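Local coordinates for conserved hypothetical protein (Enterococcus faecalis, PDB 1T62) that is of unknown function but carries an ASCH domain of the PUA clan, a fold consistent with a role in binding RNA, at residues Leu82-Thr87 and Val148-Thr153. Numbering follows the deposited sequence.
Sequences LAIIRT and VVDLYT
Val149 lays its CG2 over one face of the Arg86 guanidinium, 4.1 Å from NH1, and the same methyl also meets Arg86 CB. Arg86 NH1 makes a salt bridge with Glu147. The carboxylate of Asp150 lies beside Ile84 CG2 and brings OD1 to a salt bridge with Lys15; the ring of Tyr152, its CG anti to the backbone N (chi1 179°), leads away from strand 82-87 and meets Phe8 edge-to-face. Ile84 sits between Val149 and Asp150, its CG1 3.4 Å from Val149 CG1 and its CG2 3.5 Å from Asp150 CB. Ile84 and Asp150 share one face of the sheet, and helix 2-16 packs on it through Phe8 and Phe12. On the other face Ala83 CB touches Leu151 CD2 at 3.8 Å and Ile85 CG2 meets Val148 CG2 at 3.9 Å; Val43 and Val44 of helix 33-44 pack against this side.

The backbones run antiparallel, their axes at 162°. Leu82 and Ala83 both face Ile74 on the neighbouring strand 71-75, giving strand 81-94 a bulge of its own. Across the contact Tyr152 N donates to Leu82 O, and Ile84 N donates to Asp150 O. Ile84 O receives Val149 N at 2.8 Å and, more weakly, Asp150 N at 3.2 Å, so one carbonyl faces two successive residues. The extra residue shifts the register by one between the Ile84-Asp150 and Ile85-Val148 pairs. Val149 and Asp150 opposite Ile84 thus form a classic beta bulge, set where strands 81-94 and 140-151 join within the mixed sheet of this ASCH domain, between helices 2-16 and 33-44.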
loop_
_atom_site.group_PDB
_atom_site.type_symbol
_atom_site.label_atom_id
_atom_site.label_comp_id
_atom_site.label_asym_id
_atom_site.label_seq_id
_atom_site.Cartn_x
_atom_site.Cartn_y
_atom_site.Cartn_z
ATOM N N LEU B 82 6.487 -3.990 -6.179
ATOM C CA LEU B 82 6.378 -5.439 -6.277
ATOM C C LEU B 82 7.038 -6.008 -7.529
ATOM O O LEU B 82 7.985 -6.784 -7.449
ATOM C CB LEU B 82 4.904 -5.822 -6.281
ATOM C CG LEU B 82 4.413 -6.960 -5.400
ATOM C CD1 LEU B 82 2.991 -7.286 -5.814
ATOM C CD2 LEU B 82 5.306 -8.170 -5.555
ATOM N N ALA B 83 6.513 -5.645 -8.691
ATOM C CA ALA B 83 7.071 -6.120 -9.947
ATOM C C ALA B 83 6.622 -5.194 -11.051
ATOM O O ALA B 83 5.734 -4.375 -10.848
ATOM C CB ALA B 83 6.594 -7.528 -10.238
ATOM N N ILE B 84 7.251 -5.295 -12.211
ATOM C CA ILE B 84 6.833 -4.471 -13.328
ATOM C C ILE B 84 6.306 -5.422 -14.418
ATOM O O ILE B 84 6.815 -6.530 -14.604
ATOM C CB ILE B 84 7.980 -3.530 -13.824
ATOM C CG1 ILE B 84 8.192 -3.701 -15.313
ATOM C CG2 ILE B 84 9.238 -3.740 -13.041
ATOM C CD1 ILE B 84 7.349 -2.748 -16.102
ATOM N N ILE B 85 5.252 -4.994 -15.110
ATOM C CA ILE B 85 4.626 -5.824 -16.122
ATOM C C ILE B 85 4.470 -5.155 -17.480
ATOM O O ILE B 85 4.479 -3.930 -17.593
ATOM C CB ILE B 85 3.248 -6.250 -15.638
ATOM C CG1 ILE B 85 2.351 -5.023 -15.484
ATOM C CG2 ILE B 85 3.369 -6.908 -14.284
ATOM C CD1 ILE B 85 0.925 -5.355 -15.186
ATOM N N ARG B 86 4.315 -5.972 -18.513
ATOM C CA ARG B 86 4.129 -5.443 -19.854
ATOM C C ARG B 86 2.803 -5.920 -20.431
ATOM O O ARG B 86 2.490 -7.113 -20.395
ATOM C CB ARG B 86 5.259 -5.875 -20.777
ATOM C CG ARG B 86 5.443 -4.891 -21.884
ATOM C CD ARG B 86 5.290 -5.497 -23.243
ATOM N NE ARG B 86 6.552 -6.041 -23.723
ATOM C CZ ARG B 86 6.973 -7.259 -23.436
ATOM N NH1 ARG B 86 6.217 -8.035 -22.676
ATOM N NH2 ARG B 86 8.128 -7.696 -23.910
ATOM N N THR B 87 2.024 -4.986 -20.961
ATOM C CA THR B 87 0.728 -5.318 -21.538
ATOM C C THR B 87 0.895 -5.789 -22.980
ATOM O O THR B 87 1.437 -5.071 -23.812
ATOM C CB THR B 87 -0.214 -4.091 -21.509
ATOM O OG1 THR B 87 -0.292 -3.575 -20.169
ATOM C CG2 THR B 87 -1.599 -4.481 -21.962
ATOM N N VAL B 148 4.604 -10.597 -16.417
ATOM C CA VAL B 148 5.517 -10.054 -15.423
ATOM C C VAL B 148 6.889 -10.010 -16.057
ATOM O O VAL B 148 7.488 -11.034 -16.400
ATOM C CB VAL B 148 5.537 -10.892 -14.143
ATOM C CG1 VAL B 148 6.819 -10.602 -13.335
ATOM C CG2 VAL B 148 4.307 -10.544 -13.314
ATOM N N VAL B 149 7.374 -8.788 -16.191
ATOM C CA VAL B 149 8.628 -8.497 -16.861
ATOM C C VAL B 149 9.814 -8.214 -15.920
ATOM O O VAL B 149 10.946 -8.115 -16.359
ATOM C CB VAL B 149 8.334 -7.317 -17.848
ATOM C CG1 VAL B 149 9.165 -6.105 -17.517
ATOM C CG2 VAL B 149 8.478 -7.789 -19.269
ATOM N N ASP B 150 9.553 -8.104 -14.624
ATOM C CA ASP B 150 10.609 -7.836 -13.654
ATOM C C ASP B 150 10.044 -7.871 -12.229
ATOM O O ASP B 150 8.923 -7.432 -11.987
ATOM C CB ASP B 150 11.242 -6.472 -13.950
ATOM C CG ASP B 150 12.503 -6.200 -13.123
ATOM O OD1 ASP B 150 13.134 -5.142 -13.351
ATOM O OD2 ASP B 150 12.874 -7.021 -12.248
ATOM N N LEU B 151 10.813 -8.423 -11.295
ATOM C CA LEU B 151 10.403 -8.491 -9.895
ATOM C C LEU B 151 11.271 -7.520 -9.108
ATOM O O LEU B 151 12.448 -7.338 -9.433
ATOM C CB LEU B 151 10.610 -9.894 -9.341
ATOM C CG LEU B 151 9.794 -11.044 -9.926
ATOM C CD1 LEU B 151 10.258 -12.343 -9.299
ATOM C CD2 LEU B 151 8.311 -10.813 -9.668
ATOM N N TYR B 152 10.694 -6.905 -8.077
ATOM C CA TYR B 152 11.418 -5.948 -7.241
ATOM C C TYR B 152 12.187 -6.704 -6.190
ATOM O O TYR B 152 11.667 -6.969 -5.114
ATOM C CB TYR B 152 10.448 -4.981 -6.565
ATOM C CG TYR B 152 11.094 -3.960 -5.646
ATOM C CD1 TYR B 152 11.153 -4.170 -4.268
ATOM C CD2 TYR B 152 11.611 -2.758 -6.151
ATOM C CE1 TYR B 152 11.703 -3.201 -3.406
ATOM C CE2 TYR B 152 12.168 -1.782 -5.300
ATOM C CZ TYR B 152 12.206 -2.010 -3.929
ATOM O OH TYR B 152 12.713 -1.050 -3.078
ATOM N N THR B 153 13.427 -7.051 -6.519
ATOM C CA THR B 153 14.299 -7.788 -5.620
ATOM C C THR B 153 15.212 -6.863 -4.819
ATOM O O THR B 153 16.039 -7.333 -4.038
ATOM C CB THR B 153 15.185 -8.775 -6.394
ATOM O OG1 THR B 153 15.919 -8.065 -7.399
ATOM C CG2 THR B 153 14.346 -9.864 -7.041
#